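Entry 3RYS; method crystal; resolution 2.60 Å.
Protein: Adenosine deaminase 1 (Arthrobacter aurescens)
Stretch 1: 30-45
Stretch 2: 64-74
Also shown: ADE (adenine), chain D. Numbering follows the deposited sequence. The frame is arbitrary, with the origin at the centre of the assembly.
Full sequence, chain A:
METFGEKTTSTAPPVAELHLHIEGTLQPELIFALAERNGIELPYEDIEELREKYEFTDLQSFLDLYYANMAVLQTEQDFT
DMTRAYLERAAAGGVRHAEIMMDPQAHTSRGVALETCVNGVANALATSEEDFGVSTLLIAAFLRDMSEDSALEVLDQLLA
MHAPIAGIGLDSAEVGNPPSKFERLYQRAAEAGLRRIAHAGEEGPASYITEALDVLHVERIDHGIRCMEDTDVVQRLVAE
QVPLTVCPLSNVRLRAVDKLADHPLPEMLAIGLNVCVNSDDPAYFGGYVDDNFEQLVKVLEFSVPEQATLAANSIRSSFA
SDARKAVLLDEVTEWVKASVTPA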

# COMPACT_ATOMS: atom_id res chain seq x y z
N LEU A 30 -2.89 -17.76 -8.15
CA LEU A 30 -1.84 -18.12 -7.21
C LEU A 30 -2.42 -18.75 -5.96
O LEU A 30 -1.85 -19.69 -5.40
CB LEU A 30 -0.99 -16.90 -6.84
CG LEU A 30 0.22 -17.21 -5.96
CD1 LEU A 30 1.01 -18.38 -6.52
CD2 LEU A 30 1.10 -15.98 -5.79
N ILE A 31 -3.56 -18.23 -5.51
CA ILE A 31 -4.26 -18.79 -4.37
C ILE A 31 -4.52 -20.29 -4.57
O ILE A 31 -4.16 -21.11 -3.73
CB ILE A 31 -5.58 -18.05 -4.11
CG1 ILE A 31 -5.30 -16.58 -3.79
CG2 ILE A 31 -6.33 -18.68 -2.96
CD1 ILE A 31 -6.54 -15.77 -3.45
N PHE A 32 -5.12 -20.65 -5.70
CA PHE A 32 -5.38 -22.05 -6.01
C PHE A 32 -4.10 -22.88 -6.18
O PHE A 32 -4.08 -24.07 -5.86
CB PHE A 32 -6.26 -22.17 -7.25
CG PHE A 32 -7.73 -22.13 -6.94
CD1 PHE A 32 -8.33 -20.96 -6.54
CD2 PHE A 32 -8.49 -23.28 -7.05
CE1 PHE A 32 -9.68 -20.93 -6.24
CE2 PHE A 32 -9.84 -23.25 -6.76
CZ PHE A 32 -10.44 -22.08 -6.36
N ALA A 33 -3.04 -22.26 -6.68
CA ALA A 33 -1.78 -22.96 -6.87
C ALA A 33 -1.11 -23.27 -5.53
O ALA A 33 -0.61 -24.37 -5.32
CB ALA A 33 -0.85 -22.15 -7.76
N LEU A 34 -1.12 -22.29 -4.63
CA LEU A 34 -0.51 -22.46 -3.32
C LEU A 34 -1.34 -23.41 -2.46
O LEU A 34 -0.80 -24.21 -1.70
CB LEU A 34 -0.33 -21.11 -2.62
CG LEU A 34 0.64 -20.17 -3.34
CD1 LEU A 34 0.74 -18.83 -2.62
CD2 LEU A 34 2.01 -20.81 -3.47
N ALA A 35 -2.66 -23.33 -2.60
CA ALA A 35 -3.55 -24.26 -1.93
C ALA A 35 -3.16 -25.68 -2.33
O ALA A 35 -3.03 -26.57 -1.49
CB ALA A 35 -5.00 -23.98 -2.30
N GLU A 36 -2.95 -25.88 -3.63
CA GLU A 36 -2.63 -27.20 -4.15
C GLU A 36 -1.29 -27.70 -3.62
O GLU A 36 -1.17 -28.84 -3.16
CB GLU A 36 -2.61 -27.19 -5.67
CG GLU A 36 -2.50 -28.56 -6.29
CD GLU A 36 -3.02 -28.59 -7.71
OE1 GLU A 36 -3.72 -27.63 -8.11
OE2 GLU A 36 -2.74 -29.58 -8.43
N ARG A 37 -0.28 -26.83 -3.67
CA ARG A 37 1.06 -27.16 -3.21
C ARG A 37 1.08 -27.49 -1.72
O ARG A 37 1.92 -28.27 -1.26
CB ARG A 37 2.02 -26.01 -3.51
CG ARG A 37 3.49 -26.40 -3.49
CD ARG A 37 4.34 -25.40 -4.25
NE ARG A 37 4.47 -24.13 -3.55
CZ ARG A 37 5.08 -23.06 -4.04
NH1 ARG A 37 5.63 -23.10 -5.25
NH2 ARG A 37 5.15 -21.95 -3.32
N ASN A 38 0.16 -26.90 -0.96
CA ASN A 38 0.11 -27.13 0.48
C ASN A 38 -0.94 -28.15 0.85
O ASN A 38 -1.18 -28.41 2.03
CB ASN A 38 -0.15 -25.81 1.22
CG ASN A 38 1.06 -24.91 1.24
OD1 ASN A 38 0.93 -23.68 1.25
ND2 ASN A 38 2.24 -25.50 1.22
N GLY A 39 -1.57 -28.74 -0.17
CA GLY A 39 -2.64 -29.69 0.05
C GLY A 39 -3.73 -29.10 0.93
O GLY A 39 -4.21 -29.74 1.85
N ILE A 40 -4.11 -27.87 0.63
CA ILE A 40 -5.15 -27.19 1.38
C ILE A 40 -6.47 -27.24 0.63
O ILE A 40 -6.52 -26.97 -0.57
CB ILE A 40 -4.78 -25.72 1.66
CG1 ILE A 40 -3.62 -25.65 2.66
CG2 ILE A 40 -5.98 -24.94 2.18
CD1 ILE A 40 -3.07 -24.25 2.84
N GLU A 41 -7.53 -27.59 1.35
CA GLU A 41 -8.89 -27.54 0.82
C GLU A 41 -9.42 -26.10 0.90
O GLU A 41 -9.45 -25.51 1.98
CB GLU A 41 -9.80 -28.48 1.60
CG GLU A 41 -11.26 -28.43 1.18
CD GLU A 41 -11.49 -29.03 -0.20
OE1 GLU A 41 -10.63 -29.82 -0.64
OE2 GLU A 41 -12.52 -28.70 -0.83
N LEU A 42 -9.81 -25.55 -0.24
CA LEU A 42 -10.38 -24.21 -0.29
C LEU A 42 -11.90 -24.24 -0.17
O LEU A 42 -12.54 -25.19 -0.64
CB LEU A 42 -9.94 -23.49 -1.57
CG LEU A 42 -8.47 -23.08 -1.66
CD1 LEU A 42 -8.14 -22.44 -3.01
CD2 LEU A 42 -8.10 -22.13 -0.53
N PRO A 43 -12.49 -23.20 0.45
CA PRO A 43 -13.95 -23.07 0.60
C PRO A 43 -14.63 -22.66 -0.69
O PRO A 43 -15.74 -22.13 -0.63
CB PRO A 43 -14.10 -21.94 1.63
CG PRO A 43 -12.72 -21.68 2.17
CD PRO A 43 -11.77 -22.10 1.11
N TYR A 44 -13.98 -22.87 -1.83
CA TYR A 44 -14.56 -22.51 -3.12
C TYR A 44 -14.48 -23.69 -4.08
O TYR A 44 -13.41 -24.27 -4.26
CB TYR A 44 -13.83 -21.32 -3.74
CG TYR A 44 -13.37 -20.29 -2.74
CD1 TYR A 44 -14.29 -19.56 -2.00
CD2 TYR A 44 -12.02 -20.03 -2.55
CE1 TYR A 44 -13.88 -18.61 -1.09
CE2 TYR A 44 -11.60 -19.08 -1.64
CZ TYR A 44 -12.53 -18.37 -0.91
OH TYR A 44 -12.11 -17.43 0.01
N GLU A 45 -15.62 -24.03 -4.67
CA GLU A 45 -15.68 -25.11 -5.65
C GLU A 45 -14.64 -24.90 -6.74
O GLU A 45 -13.80 -25.76 -6.99
CB GLU A 45 -17.08 -25.16 -6.28
CG GLU A 45 -17.27 -26.27 -7.30
CD GLU A 45 -17.46 -27.62 -6.64
OE1 GLU A 45 -18.08 -27.67 -5.56
OE2 GLU A 45 -17.00 -28.64 -7.22
N ASP A 64 -12.29 -9.36 5.43
CA ASP A 64 -12.69 -10.74 5.68
C ASP A 64 -12.14 -11.69 4.61
O ASP A 64 -11.58 -12.74 4.93
CB ASP A 64 -14.21 -10.87 5.78
CG ASP A 64 -14.76 -10.26 7.05
OD1 ASP A 64 -13.99 -10.12 8.03
OD2 ASP A 64 -15.96 -9.90 7.08
N LEU A 65 -12.30 -11.32 3.34
CA LEU A 65 -11.76 -12.13 2.25
C LEU A 65 -10.23 -12.06 2.27
O LEU A 65 -9.55 -13.09 2.23
CB LEU A 65 -12.32 -11.64 0.91
CG LEU A 65 -11.95 -12.48 -0.32
CD1 LEU A 65 -12.59 -13.85 -0.23
CD2 LEU A 65 -12.37 -11.77 -1.60
N TYR A 66 -9.72 -10.84 2.33
CA TYR A 66 -8.29 -10.56 2.41
C TYR A 66 -7.55 -11.44 3.42
O TYR A 66 -6.49 -12.00 3.12
CB TYR A 66 -8.12 -9.08 2.77
CG TYR A 66 -6.73 -8.59 3.07
CD1 TYR A 66 -6.33 -8.35 4.38
CD2 TYR A 66 -5.83 -8.30 2.05
CE1 TYR A 66 -5.07 -7.87 4.67
CE2 TYR A 66 -4.57 -7.82 2.33
CZ TYR A 66 -4.19 -7.61 3.64
OH TYR A 66 -2.93 -7.13 3.93
N TYR A 67 -8.13 -11.59 4.61
CA TYR A 67 -7.55 -12.44 5.64
C TYR A 67 -7.79 -13.92 5.36
O TYR A 67 -6.90 -14.76 5.59
CB TYR A 67 -8.11 -12.07 7.02
CG TYR A 67 -7.65 -10.72 7.49
CD1 TYR A 67 -6.31 -10.37 7.44
CD2 TYR A 67 -8.55 -9.79 7.98
CE1 TYR A 67 -5.88 -9.14 7.87
CE2 TYR A 67 -8.13 -8.54 8.40
CZ TYR A 67 -6.79 -8.22 8.34
OH TYR A 67 -6.35 -6.99 8.76
N ALA A 68 -8.98 -14.25 4.86
CA ALA A 68 -9.32 -15.63 4.56
C ALA A 68 -8.32 -16.22 3.57
O ALA A 68 -7.86 -17.36 3.73
CB ALA A 68 -10.72 -15.72 4.00
N ASN A 69 -7.97 -15.43 2.55
CA ASN A 69 -7.10 -15.90 1.49
C ASN A 69 -5.67 -16.18 1.94
O ASN A 69 -4.95 -16.97 1.31
CB ASN A 69 -7.12 -14.93 0.31
CG ASN A 69 -8.39 -15.03 -0.51
OD1 ASN A 69 -8.64 -14.22 -1.40
ND2 ASN A 69 -9.22 -16.02 -0.20
N MET A 70 -5.27 -15.56 3.04
CA MET A 70 -3.91 -15.72 3.54
C MET A 70 -3.63 -17.15 4.01
O MET A 70 -2.48 -17.49 4.29
CB MET A 70 -3.63 -14.74 4.69
CG MET A 70 -3.65 -13.29 4.28
SD MET A 70 -3.14 -12.22 5.64
CE MET A 70 -3.56 -10.62 4.99
N ALA A 71 -4.67 -17.97 4.10
CA ALA A 71 -4.54 -19.32 4.62
C ALA A 71 -3.63 -20.22 3.78
O ALA A 71 -3.11 -21.22 4.28
CB ALA A 71 -5.91 -19.96 4.78
N VAL A 72 -3.43 -19.86 2.51
CA VAL A 72 -2.59 -20.66 1.62
C VAL A 72 -1.10 -20.36 1.80
O VAL A 72 -0.25 -21.08 1.29
CB VAL A 72 -2.97 -20.48 0.14
CG1 VAL A 72 -4.43 -20.88 -0.09
CG2 VAL A 72 -2.72 -19.05 -0.31
N LEU A 73 -0.80 -19.28 2.53
CA LEU A 73 0.58 -18.88 2.78
C LEU A 73 1.18 -19.62 3.97
O LEU A 73 1.06 -19.15 5.10
CB LEU A 73 0.65 -17.38 3.03
CG LEU A 73 0.20 -16.46 1.89
CD1 LEU A 73 0.22 -15.01 2.34
CD2 LEU A 73 1.08 -16.68 0.67
N GLN A 74 1.83 -20.75 3.72
CA GLN A 74 2.36 -21.58 4.81
C GLN A 74 3.88 -21.55 4.91
O GLN A 74 4.44 -21.51 6.01
CB GLN A 74 1.90 -23.04 4.63
CG GLN A 74 0.40 -23.24 4.73
CD GLN A 74 -0.15 -22.82 6.07
OE1 GLN A 74 -1.15 -22.10 6.15
NE2 GLN A 74 0.50 -23.27 7.14
N9 ADE D . -5.54 -3.85 4.99
C8 ADE D . -5.15 -4.06 3.69
N7 ADE D . -5.47 -3.09 2.87
C5 ADE D . -6.12 -2.17 3.69
C6 ADE D . -6.71 -0.92 3.43
N6 ADE D . -6.73 -0.36 2.21
N1 ADE D . -7.28 -0.26 4.47
C2 ADE D . -7.25 -0.83 5.68
N3 ADE D . -6.73 -2.00 6.05
C4 ADE D . -6.17 -2.63 5.00

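The contact between these two stretches of adenosine deaminase 1 is a small, largely apolar packing of a helix end and its following loop against the end of a second helical segment, centred on one valine, with a weak hydrogen bond between N69 and Y44. It illustrates a general principle: where chain segments turn, a compact branched side chain can serve as the hub around which several residues gather.

The backbone brings this about simply. The first helix runs to R37 and closes in a Schellman motif, with I40 N bonded to A35 O (2.7 Å) and G39 N to E36 O (3.0 Å). G39 takes the positive phi that glycine adopts readily, and the chain then leaves as an extended loop. In the second stretch, the helix gives way to a 3-10 segment at residues 70-72, with L73 N bonded to M70 O (3.0 Å). The two backbones approach closely at A35 and V72, whose CA atoms lie 5.1 Å apart; the small side chain of alanine is compatible with so short a spacing.

V72 is covered more than any other residue of the contact. V72 CG1 lies 3.8 Å from A35 CB, 4.1 Å from I31 CG2 and 3.9 Å from L42 CD2, so that helix and loop of the first stretch converge on one methyl group. V72 CB meets L34 CB at 3.9 Å. Such contacts have no directional demand; they gain from close fit and from the exclusion of water. L34 also reaches farther along, its CD1 lying 3.9 Å from L73 CD2, although the CA-to-CB bond of L73 points away from the first stretch. I40, in the loop that follows the first helix, points toward the second stretch: I40 CD1 lies 3.8 Å from V72 CA and 4.1 Å from Q74 CG, placing a methyl over backbone as well as side chain.

Polar side chains also take part. The side chain of N38 points toward the second stretch, and N38 OD1 as modelled lies 2.9 Å from V72 O. N69 ND2 donates to Y44 OH at 3.2 Å, but the N-H...acceptor angle of 128° makes this bond weak. The amide approaches the edge of the tyrosine ring, near its plane, and Y44 OH also lies 3.6 Å from L65 CD1, so the phenol end rests against both polar and apolar neighbours. N69 OD1 finds its hydrogen bond elsewhere in the structure. Apolar packing around V72 is the main theme of the contact, and the N69-Y44 pair adds a weak polar link.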